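Local coordinates for periplasmic branched-chain amino acid-binding protein (PDB 3I09) that probably binds branched-chain amino acids in the periplasm for an ABC transporter, and here holds acetoacetic acid, at residues A[122-134]-A[152-164]. Residues are numbered along the deposited sequence; the frame is centred on the assembly and turned at random.
Sequences YDTMALAKGTGSA and FGKALEKNTADVV. With AAE (acetoacetic acid), chain C.
Thr124 OG1 donates to Asn159 OD1 over 2.6 Å, the one hydrogen bond between the two helices. The hydroxyl meets the amide oxygen almost head-on, at a C=O...donor angle of 169°. Asp106 completes the link: its backbone N also hydrogen-bonds to Thr124 OG1, and its OD2 to Asn159 ND2. Both ends of the buried amide are therefore held, which fixes its flip. The selenomethionine side chain of Met125 bends at chi2 (68°) and chi3 (78°), which brings CE to 3.4 Å from Asn159 ND2.

Packing elsewhere is mainly apolar, with two knobs in holes. Thr124 fits among Phe152, Ala155, Leu156 and Asn159, with CG2 3.7 Å from Phe152 CE1. Leu127 CB touches Leu156 CD1. Ala128 CB lies 3.6 Å from Asn159 CB. Val163 is the knob from helix 152-164, set among Ala128, Lys129, Gly132 and Ser133. Its CG1 comes within 3.4 Å of Ser133 OG, a hydroxyl turned back to Lys129 O. The helix axes approach to 8.2 Å.

Acetoacetic acid C4 sits 3.6 Å above the Phe152 ring, over its centre. Tyr122 OH approaches C5 of acetoacetic acid and hydrogen-bonds to Gly102 O. Tyr122, in the loop before helix 124-134, and helical Phe152 line the ligand pocket of this type I periplasmic binding protein.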
ATOM      1  N   TYR A 122      -1.791   1.402  -4.065  1.00 11.01           N
ATOM      2  CA  TYR A 122      -2.756   2.213  -3.310  1.00 11.77           C
ATOM      3  C   TYR A 122      -2.042   3.483  -2.860  1.00 11.43           C
ATOM      4  O   TYR A 122      -0.834   3.550  -2.918  1.00 10.82           O
ATOM      5  CB  TYR A 122      -3.309   1.492  -2.083  1.00 11.94           C
ATOM      6  CG  TYR A 122      -2.338   1.384  -0.959  1.00 10.55           C
ATOM      7  CD1 TYR A 122      -1.220   0.561  -1.059  1.00 10.94           C
ATOM      8  CD2 TYR A 122      -2.431   2.217   0.153  1.00 10.93           C
ATOM      9  CE1 TYR A 122      -0.260   0.502  -0.021  1.00 11.21           C
ATOM     10  CE2 TYR A 122      -1.504   2.134   1.211  1.00 12.37           C
ATOM     11  CZ  TYR A 122      -0.416   1.309   1.106  1.00 12.50           C
ATOM     12  OH  TYR A 122       0.505   1.262   2.139  1.00 12.17           O
ATOM     13  N   ASP A 123      -2.790   4.479  -2.419  1.00 11.09           N
ATOM     14  CA  ASP A 123      -2.181   5.584  -1.667  1.00 11.24           C
ATOM     15  C   ASP A 123      -3.152   6.129  -0.654  1.00 11.29           C
ATOM     16  O   ASP A 123      -4.313   5.702  -0.563  1.00 11.13           O
ATOM     17  CB  ASP A 123      -1.572   6.702  -2.560  1.00 10.64           C
ATOM     18  CG  ASP A 123      -2.594   7.497  -3.355  1.00 12.53           C
ATOM     19  OD1 ASP A 123      -3.729   7.684  -2.889  1.00 12.45           O
ATOM     20  OD2 ASP A 123      -2.210   7.946  -4.473  1.00 12.00           O
ATOM     21  N   THR A 124      -2.669   7.055   0.148  1.00 11.85           N
ATOM     22  CA  THR A 124      -3.494   7.612   1.229  1.00 12.04           C
ATOM     23  C   THR A 124      -4.668   8.458   0.768  1.00 12.36           C
ATOM     24  O   THR A 124      -5.667   8.568   1.488  1.00 12.95           O
ATOM     25  CB  THR A 124      -2.624   8.433   2.185  1.00 12.52           C
ATOM     26  OG1 THR A 124      -1.876   9.398   1.442  1.00 12.89           O
ATOM     27  CG2 THR A 124      -1.670   7.517   2.920  1.00 12.45           C
HETATM   28  N   MSE A 125      -4.596   9.051  -0.423  1.00 12.58           N
HETATM   29  CA  MSE A 125      -5.774   9.739  -0.975  1.00 13.20           C
HETATM   30  C   MSE A 125      -6.903   8.728  -1.282  1.00 12.40           C
HETATM   31  O   MSE A 125      -8.043   8.975  -0.956  1.00 11.44           O
HETATM   32  CB  MSE A 125      -5.371  10.534  -2.222  1.00 13.48           C
HETATM   33  CG  MSE A 125      -6.479  11.192  -2.918  1.00 15.73           C
HETATM   34 SE   MSE A 125      -7.173  12.641  -1.760  0.75 20.22          SE
HETATM   35  CE  MSE A 125      -5.788  13.926  -2.131  1.00 22.91           C
ATOM     36  N   ALA A 126      -6.589   7.594  -1.911  1.00 12.57           N
ATOM     37  CA  ALA A 126      -7.594   6.576  -2.184  1.00 12.50           C
ATOM     38  C   ALA A 126      -8.187   6.016  -0.899  1.00 11.97           C
ATOM     39  O   ALA A 126      -9.399   5.791  -0.854  1.00 12.14           O
ATOM     40  CB  ALA A 126      -7.026   5.424  -3.040  1.00 13.34           C
ATOM     41  N   LEU A 127      -7.358   5.791   0.128  1.00 12.24           N
ATOM     42  CA  LEU A 127      -7.864   5.337   1.444  1.00 11.32           C
ATOM     43  C   LEU A 127      -8.878   6.297   2.028  1.00 12.15           C
ATOM     44  O   LEU A 127      -9.970   5.896   2.462  1.00 12.61           O
ATOM     45  CB  LEU A 127      -6.729   5.068   2.443  1.00 12.50           C
ATOM     46  CG  LEU A 127      -5.703   3.997   2.047  1.00 11.64           C
ATOM     47  CD1 LEU A 127      -4.557   3.911   3.044  1.00 13.22           C
ATOM     48  CD2 LEU A 127      -6.374   2.598   1.808  1.00 11.89           C
ATOM     49  N   ALA A 128      -8.509   7.577   2.018  1.00 12.00           N
ATOM     50  CA  ALA A 128      -9.345   8.641   2.546  1.00 13.07           C
ATOM     51  C   ALA A 128     -10.657   8.772   1.784  1.00 13.64           C
ATOM     52  O   ALA A 128     -11.734   8.854   2.378  1.00 14.17           O
ATOM     53  CB  ALA A 128      -8.568   9.954   2.489  1.00 11.57           C
ATOM     54  N   LYS A 129     -10.560   8.820   0.465  1.00 14.46           N
ATOM     55  CA  LYS A 129     -11.724   8.940  -0.378  1.00 15.74           C
ATOM     56  C   LYS A 129     -12.633   7.725  -0.278  1.00 16.71           C
ATOM     57  O   LYS A 129     -13.846   7.870  -0.367  1.00 18.18           O
ATOM     58  CB  LYS A 129     -11.313   9.195  -1.826  1.00 16.79           C
ATOM     59  CG  LYS A 129     -10.741  10.637  -2.020  1.00 18.76           C
ATOM     60  CD  LYS A 129     -10.124  10.846  -3.426  1.00 24.58           C
ATOM     61  CE  LYS A 129     -11.180  11.091  -4.540  1.00 29.99           C
ATOM     62  NZ  LYS A 129     -10.527  11.542  -5.867  1.00 28.61           N
ATOM     63  N   GLY A 130     -12.083   6.541  -0.068  1.00 14.62           N
ATOM     64  CA  GLY A 130     -12.921   5.379   0.104  1.00 14.96           C
ATOM     65  C   GLY A 130     -13.614   5.313   1.457  1.00 14.85           C
ATOM     66  O   GLY A 130     -14.841   5.550   1.604  1.00 14.33           O
ATOM     67  N   THR A 131     -12.811   5.005   2.448  1.00 15.17           N
ATOM     68  CA  THR A 131     -13.264   4.743   3.809  1.00 14.61           C
ATOM     69  C   THR A 131     -13.750   6.006   4.506  1.00 14.52           C
ATOM     70  O   THR A 131     -14.814   6.005   5.145  1.00 14.16           O
ATOM     71  CB  THR A 131     -12.135   4.098   4.603  1.00 15.10           C
ATOM     72  OG1 THR A 131     -11.778   2.870   3.931  1.00 16.37           O
ATOM     73  CG2 THR A 131     -12.575   3.793   6.038  1.00 13.08           C
ATOM     74  N   GLY A 132     -13.004   7.082   4.369  1.00 14.07           N
ATOM     75  CA  GLY A 132     -13.431   8.367   4.912  1.00 15.60           C
ATOM     76  C   GLY A 132     -14.792   8.806   4.420  1.00 15.34           C
ATOM     77  O   GLY A 132     -15.670   9.055   5.223  1.00 15.23           O
ATOM     78  N   SER A 133     -14.981   8.867   3.098  1.00 16.48           N
ATOM     79  CA  SER A 133     -16.267   9.267   2.526  1.00 18.12           C
ATOM     80  C   SER A 133     -17.392   8.387   2.969  1.00 17.75           C
ATOM     81  O   SER A 133     -18.470   8.890   3.277  1.00 18.25           O
ATOM     82  CB  SER A 133     -16.264   9.260   1.003  1.00 18.32           C
ATOM     83  OG  SER A 133     -15.224  10.064   0.501  1.00 22.70           O
ATOM     84  N   ALA A 134     -17.149   7.076   2.960  1.00 17.02           N
ATOM     85  CA  ALA A 134     -18.171   6.088   3.264  1.00 17.86           C
ATOM     86  C   ALA A 134     -18.658   6.223   4.721  1.00 17.55           C
ATOM     87  O   ALA A 134     -19.873   6.217   4.982  1.00 19.19           O
ATOM     88  CB  ALA A 134     -17.668   4.671   2.981  1.00 15.92           C
ATOM     89  N   PHE A 152       3.786   8.399   6.798  1.00 13.38           N
ATOM     90  CA  PHE A 152       2.538   7.732   6.458  1.00 13.20           C
ATOM     91  C   PHE A 152       1.349   8.220   7.275  1.00 12.35           C
ATOM     92  O   PHE A 152       0.313   8.553   6.713  1.00 12.38           O
ATOM     93  CB  PHE A 152       2.655   6.205   6.613  1.00 12.95           C
ATOM     94  CG  PHE A 152       1.358   5.500   6.481  1.00 14.03           C
ATOM     95  CD1 PHE A 152       0.733   5.401   5.238  1.00 12.77           C
ATOM     96  CD2 PHE A 152       0.725   4.962   7.602  1.00 14.80           C
ATOM     97  CE1 PHE A 152      -0.477   4.753   5.109  1.00 13.39           C
ATOM     98  CE2 PHE A 152      -0.507   4.339   7.487  1.00 14.31           C
ATOM     99  CZ  PHE A 152      -1.110   4.216   6.229  1.00 12.85           C
ATOM    100  N   GLY A 153       1.482   8.214   8.604  1.00 12.17           N
ATOM    101  CA  GLY A 153       0.397   8.664   9.465  1.00 12.31           C
ATOM    102  C   GLY A 153      -0.019  10.077   9.150  1.00 13.82           C
ATOM    103  O   GLY A 153      -1.217  10.379   9.034  1.00 13.28           O
ATOM    104  N   LYS A 154       0.972  10.958   9.008  1.00 13.70           N
ATOM    105  CA  LYS A 154       0.720  12.369   8.761  0.50 14.41           C
ATOM    106  C   LYS A 154      -0.034  12.589   7.443  1.00 13.30           C
ATOM    107  O   LYS A 154      -0.999  13.360   7.391  1.00 13.10           O
ATOM    108  CB  LYS A 154       2.037  13.160   8.780  0.50 14.62           C
ATOM    109  CG  LYS A 154       2.720  13.135  10.144  0.50 18.16           C
ATOM    110  CD  LYS A 154       4.006  13.971  10.184  0.50 20.50           C
ATOM    111  CE  LYS A 154       4.953  13.485  11.281  0.50 20.70           C
ATOM    112  NZ  LYS A 154       6.272  14.187  11.244  0.50 18.96           N
ATOM    113  N   ALA A 155       0.391  11.902   6.397  1.00 12.91           N
ATOM    114  CA  ALA A 155      -0.265  12.008   5.096  1.00 11.94           C
ATOM    115  C   ALA A 155      -1.696  11.486   5.172  1.00 12.40           C
ATOM    116  O   ALA A 155      -2.612  12.129   4.651  1.00 13.95           O
ATOM    117  CB  ALA A 155       0.498  11.268   4.024  1.00 12.09           C
ATOM    118  N   LEU A 156      -1.896  10.383   5.884  1.00 11.03           N
ATOM    119  CA  LEU A 156      -3.203   9.730   5.879  1.00 12.21           C
ATOM    120  C   LEU A 156      -4.155  10.546   6.711  1.00 12.55           C
ATOM    121  O   LEU A 156      -5.293  10.715   6.324  1.00 12.61           O
ATOM    122  CB  LEU A 156      -3.128   8.291   6.394  1.00 11.52           C
ATOM    123  CG  LEU A 156      -4.425   7.472   6.496  1.00 11.40           C
ATOM    124  CD1 LEU A 156      -5.203   7.402   5.144  1.00 13.05           C
ATOM    125  CD2 LEU A 156      -4.049   6.071   6.945  1.00 11.42           C
ATOM    126  N   GLU A 157      -3.683  11.064   7.841  1.00 12.87           N
ATOM    127  CA  GLU A 157      -4.505  11.939   8.670  0.50 13.46           C
ATOM    128  C   GLU A 157      -4.911  13.178   7.868  1.00 13.09           C
ATOM    129  O   GLU A 157      -6.061  13.612   7.916  1.00 13.30           O
ATOM    130  CB  GLU A 157      -3.770  12.342   9.966  0.50 13.38           C
ATOM    131  CG  GLU A 157      -4.560  13.347  10.837  0.50 14.85           C
ATOM    132  CD  GLU A 157      -3.787  13.877  12.049  0.50 18.07           C
ATOM    133  OE1 GLU A 157      -3.084  13.105  12.739  0.50 19.68           O
ATOM    134  OE2 GLU A 157      -3.916  15.080  12.341  0.50 23.48           O
ATOM    135  N   LYS A 158      -3.975  13.763   7.136  1.00 13.63           N
ATOM    136  CA  LYS A 158      -4.325  14.963   6.364  1.00 14.51           C
ATOM    137  C   LYS A 158      -5.354  14.682   5.254  1.00 14.17           C
ATOM    138  O   LYS A 158      -6.341  15.411   5.137  1.00 13.24           O
ATOM    139  CB  LYS A 158      -3.081  15.652   5.785  1.00 16.42           C
ATOM    140  CG  LYS A 158      -3.334  16.775   4.786  1.00 20.12           C
ATOM    141  CD  LYS A 158      -3.950  17.980   5.412  1.00 27.38           C
ATOM    142  CE  LYS A 158      -3.625  19.268   4.611  1.00 31.26           C
ATOM    143  NZ  LYS A 158      -4.067  19.186   3.177  1.00 34.30           N
ATOM    144  N   ASN A 159      -5.134  13.619   4.469  1.00 13.15           N
ATOM    145  CA  ASN A 159      -6.072  13.263   3.391  1.00 12.22           C
ATOM    146  C   ASN A 159      -7.444  12.984   4.006  1.00 11.52           C
ATOM    147  O   ASN A 159      -8.465  13.422   3.514  1.00 10.68           O
ATOM    148  CB  ASN A 159      -5.624  11.996   2.649  1.00 12.85           C
ATOM    149  CG  ASN A 159      -4.426  12.193   1.717  1.00 14.42           C
ATOM    150  OD1 ASN A 159      -3.521  11.377   1.731  1.00 18.45           O
ATOM    151  ND2 ASN A 159      -4.426  13.242   0.898  1.00 16.41           N
ATOM    152  N   THR A 160      -7.469  12.231   5.092  1.00 11.36           N
ATOM    153  CA  THR A 160      -8.750  11.806   5.681  1.00 12.05           C
ATOM    154  C   THR A 160      -9.477  12.994   6.330  1.00 11.25           C
ATOM    155  O   THR A 160     -10.698  13.154   6.154  1.00 11.20           O
ATOM    156  CB  THR A 160      -8.574  10.638   6.649  1.00 12.05           C
ATOM    157  OG1 THR A 160      -7.856   9.562   6.003  1.00 12.88           O
ATOM    158  CG2 THR A 160      -9.946  10.116   7.169  1.00 11.98           C
ATOM    159  N   ALA A 161      -8.748  13.828   7.075  1.00 12.27           N
ATOM    160  CA  ALA A 161      -9.333  15.042   7.648  1.00 13.34           C
ATOM    161  C   ALA A 161      -9.959  15.926   6.572  1.00 13.57           C
ATOM    162  O   ALA A 161     -11.072  16.484   6.759  1.00 13.11           O
ATOM    163  CB  ALA A 161      -8.305  15.849   8.479  1.00 12.00           C
ATOM    164  N   ASP A 162      -9.254  16.078   5.465  1.00 14.15           N
ATOM    165  CA  ASP A 162      -9.770  16.874   4.334  1.00 14.09           C
ATOM    166  C   ASP A 162     -11.069  16.287   3.777  1.00 13.79           C
ATOM    167  O   ASP A 162     -12.027  17.038   3.529  1.00 13.84           O
ATOM    168  CB  ASP A 162      -8.749  17.000   3.216  1.00 14.03           C
ATOM    169  CG  ASP A 162      -7.578  17.928   3.568  1.00 18.00           C
ATOM    170  OD1 ASP A 162      -7.655  18.720   4.550  1.00 19.69           O
ATOM    171  OD2 ASP A 162      -6.560  17.848   2.854  1.00 20.74           O
ATOM    172  N   VAL A 163     -11.134  14.961   3.614  1.00 13.86           N
ATOM    173  CA  VAL A 163     -12.378  14.302   3.154  1.00 14.42           C
ATOM    174  C   VAL A 163     -13.528  14.467   4.137  1.00 14.67           C
ATOM    175  O   VAL A 163     -14.656  14.830   3.738  1.00 15.65           O
ATOM    176  CB  VAL A 163     -12.136  12.816   2.828  1.00 14.60           C
ATOM    177  CG1 VAL A 163     -13.454  12.059   2.576  1.00 14.16           C
ATOM    178  CG2 VAL A 163     -11.232  12.709   1.649  1.00 16.20           C
ATOM    179  N   VAL A 164     -13.245  14.238   5.426  1.00 14.90           N
ATOM    180  CA  VAL A 164     -14.239  14.426   6.469  1.00 15.78           C
ATOM    181  C   VAL A 164     -14.844  15.836   6.413  1.00 16.58           C
ATOM    182  O   VAL A 164     -16.081  16.008   6.381  1.00 17.61           O
ATOM    183  CB  VAL A 164     -13.666  14.108   7.886  1.00 14.73           C
ATOM    184  CG1 VAL A 164     -14.658  14.571   9.007  1.00 16.59           C
ATOM    185  CG2 VAL A 164     -13.389  12.598   8.006  1.00 15.85           C
TER
HETATM  186  O1  AAE C 501       3.151   3.742   3.912  1.00 12.11           O
HETATM  187  C2  AAE C 501       3.270   3.156   5.002  1.00 12.90           C
HETATM  188  O3  AAE C 501       4.155   3.458   5.833  1.00 10.60           O
HETATM  189  C4  AAE C 501       2.261   2.076   5.352  1.00 12.11           C
HETATM  190  C5  AAE C 501       2.746   0.716   4.935  1.00 16.14           C
HETATM  191  O8  AAE C 501       3.736   0.578   4.177  1.00 11.84           O
HETATM  192  C9  AAE C 501       1.870  -0.430   5.350  1.00 12.93           C